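PDB 1SQ1: chorismate synthase from Campylobacter jejuni, which probably catalyses, with reduced FMN as cofactor, the elimination of phosphate from 5-enolpyruvylshikimate-3-phosphate to give chorismate, the precursor of the aromatic amino acids. Local coordinates for residues G27-V32 and C343-A348; V129-G134 and M235-V240; K164-D169 and G283-L288. All blocks are in the same frame, centred on the assembly; numbering follows the deposited sequence.

Interaction 1. Residues G27-V32 and C343-A348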
# COMPACT_ATOMS: atom_id res chain seq x y z
N GLY A 27 12.33 0.32 -7.05
CA GLY A 27 12.78 -0.11 -5.74
C GLY A 27 14.15 -0.75 -5.73
O GLY A 27 14.70 -1.02 -4.66
N MSE A 28 14.70 -1.00 -6.91
CA MSE A 28 16.02 -1.61 -7.02
C MSE A 28 17.09 -0.66 -6.51
O MSE A 28 17.11 0.52 -6.87
CB MSE A 28 16.32 -2.00 -8.47
CG MSE A 28 15.67 -3.31 -8.89
SE MSE A 28 16.76 -4.87 -8.47
CE MSE A 28 16.28 -5.16 -6.61
N PRO A 29 17.98 -1.16 -5.64
CA PRO A 29 19.04 -0.28 -5.12
C PRO A 29 20.02 0.12 -6.21
O PRO A 29 20.19 -0.60 -7.19
CB PRO A 29 19.67 -1.12 -4.01
CG PRO A 29 19.42 -2.52 -4.44
CD PRO A 29 18.04 -2.49 -5.03
N ALA A 30 20.64 1.29 -6.07
CA ALA A 30 21.58 1.74 -7.08
C ALA A 30 22.89 0.97 -6.95
O ALA A 30 23.17 0.34 -5.92
CB ALA A 30 21.82 3.23 -6.94
N GLY A 31 23.68 1.01 -8.01
CA GLY A 31 24.94 0.31 -7.99
C GLY A 31 24.82 -1.19 -8.03
O GLY A 31 25.22 -1.88 -7.08
N VAL A 32 24.24 -1.71 -9.11
CA VAL A 32 24.09 -3.16 -9.28
C VAL A 32 24.50 -3.49 -10.71
O VAL A 32 23.99 -2.91 -11.68
CB VAL A 32 22.64 -3.67 -9.00
CG1 VAL A 32 22.54 -5.15 -9.37
CG2 VAL A 32 22.30 -3.53 -7.51
N CYS A 343 11.85 -9.23 -0.16
CA CYS A 343 12.04 -9.38 1.28
C CYS A 343 13.44 -8.92 1.68
O CYS A 343 13.66 -8.46 2.80
CB CYS A 343 11.91 -10.83 1.72
SG CYS A 343 10.40 -11.66 1.21
N LEU A 344 14.37 -9.08 0.74
CA LEU A 344 15.77 -8.72 0.96
C LEU A 344 15.90 -7.23 1.29
O LEU A 344 16.70 -6.84 2.14
CB LEU A 344 16.57 -9.08 -0.30
CG LEU A 344 18.08 -9.30 -0.21
CD1 LEU A 344 18.59 -9.92 -1.49
CD2 LEU A 344 18.75 -7.99 0.06
N LEU A 345 15.09 -6.40 0.62
CA LEU A 345 15.10 -4.97 0.85
C LEU A 345 14.25 -4.64 2.08
O LEU A 345 14.62 -3.80 2.90
CB LEU A 345 14.56 -4.24 -0.39
CG LEU A 345 15.41 -4.48 -1.65
CD1 LEU A 345 14.66 -4.05 -2.91
CD2 LEU A 345 16.70 -3.71 -1.52
N LEU A 346 13.12 -5.31 2.24
CA LEU A 346 12.26 -5.08 3.38
C LEU A 346 12.94 -5.34 4.71
O LEU A 346 12.73 -4.61 5.68
CB LEU A 346 11.03 -5.97 3.31
CG LEU A 346 9.97 -5.59 2.28
CD1 LEU A 346 8.88 -6.65 2.31
CD2 LEU A 346 9.41 -4.21 2.59
N ASN A 347 13.74 -6.39 4.76
CA ASN A 347 14.41 -6.78 5.99
C ASN A 347 15.70 -6.00 6.24
O ASN A 347 16.45 -6.29 7.17
CB ASN A 347 14.71 -8.27 5.94
CG ASN A 347 15.00 -8.84 7.29
OD1 ASN A 347 14.10 -8.94 8.13
ND2 ASN A 347 16.25 -9.22 7.52
N ALA A 348 15.95 -4.99 5.40
CA ALA A 348 17.16 -4.19 5.54
C ALA A 348 17.21 -3.46 6.87
O ALA A 348 18.12 -3.66 7.67
CB ALA A 348 17.24 -3.19 4.40
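Gly27 and Leu345 are the residues that bring the two backbones closest, with Gly27 CA 8.5 Å from Leu345 CA. Residues 27-32 form an irregular loop just after strand 21-26. Cys343 to Leu346 are the end of helix 325-346. No hydrogen bond joins the segments. Leu345 carries the contact from the helix side. Its two methyls divide the loop between them, one meeting Gly27 and Met28, the other Pro29. Leu345 CD1 packs against the backbone at Gly27 O, 3.5 Å away. The same methyl lies 4.2 Å from CE of Met28, a selenomethionine. The Met28 chain starts away from the helix but bends at chi2 and chi3, which brings its end methyl back to Leu345. These two side chains meet at about a right angle. The other branch, Leu345 CD2, lies against the Pro29 ring, 4.0 Å from Pro29 CD and slightly farther from CG. Met28 and Pro29 also rest on Leu141 of helix 128-143. Leu355 of the second subunit packs on Leu345, and Ser349 of that subunit packs on Pro29. The contact is thus a small, buried apolar patch at a subunit interface. It joins the loop after strand 21-26 to the end of helix 325-346 in the chorismate synthase fold, where helices pack between two antiparallel sheets.

Interaction 2. Residues V129-G134 and M235-V240. With SO4 (sulfate ion), chain B.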
# COMPACT_ATOMS: atom_id res chain seq x y z
N VAL A 129 5.83 -12.81 -20.40
CA VAL A 129 7.08 -12.21 -20.89
C VAL A 129 7.59 -11.15 -19.91
O VAL A 129 8.78 -11.10 -19.59
CB VAL A 129 6.88 -11.53 -22.25
CG1 VAL A 129 8.18 -10.86 -22.70
CG2 VAL A 129 6.43 -12.56 -23.27
N ALA A 130 6.67 -10.31 -19.44
CA ALA A 130 7.01 -9.27 -18.49
C ALA A 130 7.49 -9.87 -17.17
O ALA A 130 8.58 -9.55 -16.69
CB ALA A 130 5.81 -8.36 -18.27
N ARG A 131 6.69 -10.76 -16.58
CA ARG A 131 7.05 -11.38 -15.31
C ARG A 131 8.47 -11.91 -15.36
O ARG A 131 9.21 -11.80 -14.38
CB ARG A 131 6.08 -12.52 -15.00
CG ARG A 131 4.63 -12.22 -15.38
CD ARG A 131 3.69 -13.39 -15.13
NE ARG A 131 3.41 -13.61 -13.72
CZ ARG A 131 2.22 -13.45 -13.15
NH1 ARG A 131 2.07 -13.67 -11.85
NH2 ARG A 131 1.19 -13.07 -13.88
N VAL A 132 8.86 -12.48 -16.50
CA VAL A 132 10.21 -13.01 -16.67
C VAL A 132 11.25 -11.87 -16.69
O VAL A 132 12.22 -11.90 -15.93
CB VAL A 132 10.32 -13.83 -17.98
CG1 VAL A 132 11.74 -14.38 -18.15
CG2 VAL A 132 9.33 -14.97 -17.93
N ALA A 133 11.06 -10.86 -17.54
CA ALA A 133 11.99 -9.75 -17.58
C ALA A 133 12.23 -9.23 -16.17
O ALA A 133 13.36 -9.21 -15.68
CB ALA A 133 11.45 -8.63 -18.45
N GLY A 134 11.14 -8.83 -15.51
CA GLY A 134 11.22 -8.32 -14.15
C GLY A 134 11.97 -9.23 -13.19
O GLY A 134 12.82 -8.76 -12.44
N MSE A 235 0.58 -19.09 -6.93
CA MSE A 235 -0.84 -19.38 -7.23
C MSE A 235 -1.32 -18.39 -8.28
O MSE A 235 -2.15 -18.72 -9.12
CB MSE A 235 -1.73 -19.22 -5.99
CG MSE A 235 -1.91 -20.44 -5.08
SE MSE A 235 -2.93 -21.89 -5.85
CE MSE A 235 -3.93 -20.84 -7.12
N GLY A 236 -0.79 -17.17 -8.22
CA GLY A 236 -1.17 -16.15 -9.18
C GLY A 236 -0.82 -16.49 -10.62
O GLY A 236 -1.42 -15.97 -11.56
N ILE A 237 0.17 -17.36 -10.79
CA ILE A 237 0.60 -17.77 -12.12
C ILE A 237 -0.54 -18.48 -12.84
O ILE A 237 -1.31 -19.22 -12.23
CB ILE A 237 1.81 -18.71 -12.05
CG1 ILE A 237 2.98 -17.99 -11.39
CG2 ILE A 237 2.15 -19.20 -13.46
CD1 ILE A 237 4.29 -18.75 -11.40
N ASN A 238 -0.63 -18.26 -14.15
CA ASN A 238 -1.66 -18.91 -14.94
C ASN A 238 -1.57 -20.41 -14.85
O ASN A 238 -0.48 -20.97 -14.85
CB ASN A 238 -1.53 -18.52 -16.40
CG ASN A 238 -2.42 -17.36 -16.76
OD1 ASN A 238 -3.32 -17.49 -17.59
ND2 ASN A 238 -2.17 -16.21 -16.13
N ALA A 239 -2.72 -21.05 -14.78
CA ALA A 239 -2.79 -22.50 -14.73
C ALA A 239 -2.44 -23.13 -13.40
O ALA A 239 -2.61 -24.33 -13.23
CB ALA A 239 -1.91 -23.08 -15.83
N VAL A 240 -1.95 -22.36 -12.43
CA VAL A 240 -1.58 -22.95 -11.15
C VAL A 240 -2.78 -23.22 -10.26
O VAL A 240 -3.61 -22.34 -10.04
CB VAL A 240 -0.58 -22.06 -10.40
CG1 VAL A 240 -0.34 -22.62 -9.01
CG2 VAL A 240 0.74 -22.00 -11.16
S SO4 B . -6.14 -20.19 -13.87
O1 SO4 B . -6.06 -19.75 -15.28
O2 SO4 B . -7.10 -19.34 -13.11
O3 SO4 B . -6.61 -21.59 -13.81
O4 SO4 B . -4.81 -20.08 -13.25
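Arg131 points its guanidinium at Gly236 and Ile237, yet makes no hydrogen bond to either. Arg131 NH1 stops 4.2 Å from Gly236 O, too far for a bond. It is about as far from the backbone N of Ile237. The nearest side-chain approach is Arg131 NH1 to Ile237 CG1, 4.4 Å, a loose contact. The backbones stay well apart, with Arg131 CA 9.6 Å from Ile237 CA, and from helix 128-143 Arg131 alone spans the gap. The ionic partner of Arg131 lies outside the two segments. Its NH2 makes a salt bridge to OE1 of Glu127, four residues earlier, and this probably balances the charge of Arg131. Val331 and Met335 of helix 325-346 touch both Arg131 and Ile237, so that helix borders the contact. Gly236 O is hydrogen-bonded to Lys225 NZ of the third subunit. The loop it belongs to joins helix 226-235 to strand 240-245, and it makes a type II beta turn from Ile237 to Val240. Val240 N closes the turn on Ile237 O at 3.2 Å. Ala239, third in the turn, has positive phi (76°), the usual value for this position. Asn238 and Ala239 are predicted to bind FMN. A sulfate ion, probably from the crystallisation liquor, sits at the turn. Ala239 N donates to sulfate O4 at 2.8 Å, with a bent N-H...O angle of 130°. Gly278 N of the third subunit also donates to this sulfate, which therefore bridges two chains.

Interaction 3. Residues K164-D169 and G283-L288; sequences KEEEFD and GENLIL
Glu165 and Glu166 bend toward Ile287 and Asn285, and each carboxylate approaches one branch of the Ile287 side chain. In Glu165 the chain bends at chi2 (-75°), and the carboxylate ends beside Ile287 CG2, with Glu165 OE2 3.5 Å from that methyl. Glu166 lies at the other branch, with its OE1 4.0 Å from Ile287 CD1. Its second oxygen, Glu166 OE2, is 3.6 Å from Asn285 ND2. The carboxylate and the amide stand nearly perpendicular, their planes 85° apart, and this pair does not form a hydrogen bond. Glu165 OE2 has its partner further along strand 286-292, in a salt bridge to Lys289 NZ. Lys210 of neighbouring strand 205-212 touches Glu166. The contact therefore lays the short 3-10 segment 165-167 over the start of a sheet strand. Ile287 is buried; the two carboxylates cover part of its side chain, and Phe208 of strand 205-212 also packs on it. Glu166 is exposed to solvent. No polar bond crosses between the segments, so the contact is probably mostly van der Waals, with at most a weak electrostatic pull between Glu166 and Asn285. The charge of Glu165 is probably balanced by Lys289.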
# COMPACT_ATOMS: atom_id res chain seq x y z
N LYS A 164 14.19 -37.92 -4.74
CA LYS A 164 14.31 -37.06 -3.58
C LYS A 164 14.41 -35.60 -4.03
O LYS A 164 14.98 -35.31 -5.08
CB LYS A 164 15.55 -37.44 -2.78
CG LYS A 164 15.37 -38.68 -1.90
CD LYS A 164 14.53 -38.33 -0.68
CE LYS A 164 14.49 -39.45 0.34
NZ LYS A 164 13.71 -39.05 1.55
N GLU A 165 13.85 -34.70 -3.23
CA GLU A 165 13.85 -33.27 -3.52
C GLU A 165 15.25 -32.83 -3.95
O GLU A 165 15.45 -32.32 -5.06
CB GLU A 165 13.46 -32.47 -2.27
CG GLU A 165 12.26 -33.02 -1.50
CD GLU A 165 10.95 -32.74 -2.19
OE1 GLU A 165 10.79 -33.13 -3.37
OE2 GLU A 165 10.07 -32.14 -1.54
N GLU A 166 16.22 -33.03 -3.06
CA GLU A 166 17.60 -32.64 -3.31
C GLU A 166 18.30 -33.70 -4.19
O GLU A 166 19.50 -33.90 -4.08
CB GLU A 166 18.35 -32.47 -1.98
CG GLU A 166 17.59 -31.66 -0.88
CD GLU A 166 17.61 -30.14 -1.08
OE1 GLU A 166 17.51 -29.69 -2.25
OE2 GLU A 166 17.70 -29.40 -0.07
N GLU A 167 17.52 -34.35 -5.06
CA GLU A 167 18.05 -35.38 -5.95
C GLU A 167 17.74 -35.12 -7.42
O GLU A 167 18.29 -35.77 -8.30
CB GLU A 167 17.49 -36.74 -5.55
CG GLU A 167 18.23 -37.91 -6.14
CD GLU A 167 17.80 -39.22 -5.53
OE1 GLU A 167 17.83 -39.33 -4.29
OE2 GLU A 167 17.44 -40.14 -6.30
N PHE A 168 16.85 -34.17 -7.67
CA PHE A 168 16.48 -33.81 -9.03
C PHE A 168 17.70 -33.21 -9.72
O PHE A 168 18.42 -32.40 -9.13
CB PHE A 168 15.34 -32.79 -9.03
CG PHE A 168 14.03 -33.32 -8.50
CD1 PHE A 168 13.52 -32.89 -7.28
CD2 PHE A 168 13.29 -34.25 -9.23
CE1 PHE A 168 12.30 -33.37 -6.81
CE2 PHE A 168 12.08 -34.73 -8.76
CZ PHE A 168 11.58 -34.28 -7.55
N ASP A 169 17.92 -33.59 -10.97
CA ASP A 169 19.07 -33.10 -11.71
C ASP A 169 18.86 -31.76 -12.38
O ASP A 169 18.26 -31.68 -13.45
CB ASP A 169 19.47 -34.12 -12.77
CG ASP A 169 20.91 -33.97 -13.20
OD1 ASP A 169 21.33 -32.82 -13.47
OD2 ASP A 169 21.62 -35.00 -13.27
N GLY A 283 17.51 -20.25 6.59
CA GLY A 283 18.83 -20.51 6.05
C GLY A 283 18.84 -21.69 5.10
O GLY A 283 19.50 -21.66 4.06
N GLU A 284 18.09 -22.74 5.43
CA GLU A 284 18.04 -23.91 4.57
C GLU A 284 17.53 -23.58 3.17
O GLU A 284 16.93 -22.53 2.95
CB GLU A 284 17.18 -24.99 5.21
CG GLU A 284 17.78 -25.55 6.47
CD GLU A 284 19.13 -26.22 6.22
OE1 GLU A 284 20.16 -25.71 6.73
OE2 GLU A 284 19.16 -27.25 5.51
N ASN A 285 17.77 -24.48 2.23
CA ASN A 285 17.32 -24.28 0.86
C ASN A 285 15.82 -24.10 0.86
O ASN A 285 15.16 -24.40 1.85
CB ASN A 285 17.65 -25.50 0.01
CG ASN A 285 19.13 -25.73 -0.10
OD1 ASN A 285 19.78 -25.15 -0.97
ND2 ASN A 285 19.67 -26.56 0.78
N LEU A 286 15.29 -23.63 -0.26
CA LEU A 286 13.86 -23.42 -0.37
C LEU A 286 13.26 -24.51 -1.24
O LEU A 286 13.68 -24.70 -2.38
CB LEU A 286 13.59 -22.03 -0.98
CG LEU A 286 12.73 -20.99 -0.24
CD1 LEU A 286 12.96 -21.00 1.27
CD2 LEU A 286 13.05 -19.63 -0.82
N ILE A 287 12.29 -25.24 -0.69
CA ILE A 287 11.62 -26.32 -1.43
C ILE A 287 10.20 -25.91 -1.75
O ILE A 287 9.30 -26.04 -0.93
CB ILE A 287 11.56 -27.62 -0.60
CG1 ILE A 287 12.94 -27.94 -0.02
CG2 ILE A 287 11.11 -28.77 -1.49
CD1 ILE A 287 14.00 -28.12 -1.06
N LEU A 288 10.00 -25.42 -2.97
CA LEU A 288 8.69 -24.95 -3.41
C LEU A 288 8.18 -25.77 -4.58
O LEU A 288 8.91 -26.00 -5.53
CB LEU A 288 8.78 -23.49 -3.85
CG LEU A 288 9.51 -22.55 -2.91
CD1 LEU A 288 9.43 -21.13 -3.43
CD2 LEU A 288 8.91 -22.68 -1.53

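From the N terminus, residues 27-32 follow strand 21-26 of the first antiparallel sheet. They meet the end of helix 325-346, so interaction 1 closes a loop that spans most of the chain. Interactions 2 and 3 are both nested inside it. Helix 128-143 then enters interaction 2, but residues 164-169 come before its partner, 235-240. Residues 164-169 pair with 283-288 later on, so interactions 2 and 3 cross. Interaction 2 joins the helix to the loop before strand 240-245; interaction 3 joins the loop before helix 170-175 to strand 286-292, which neighbours 240-245 in the second sheet. The three contacts do not touch. Their centres are 21 to 26 Å apart.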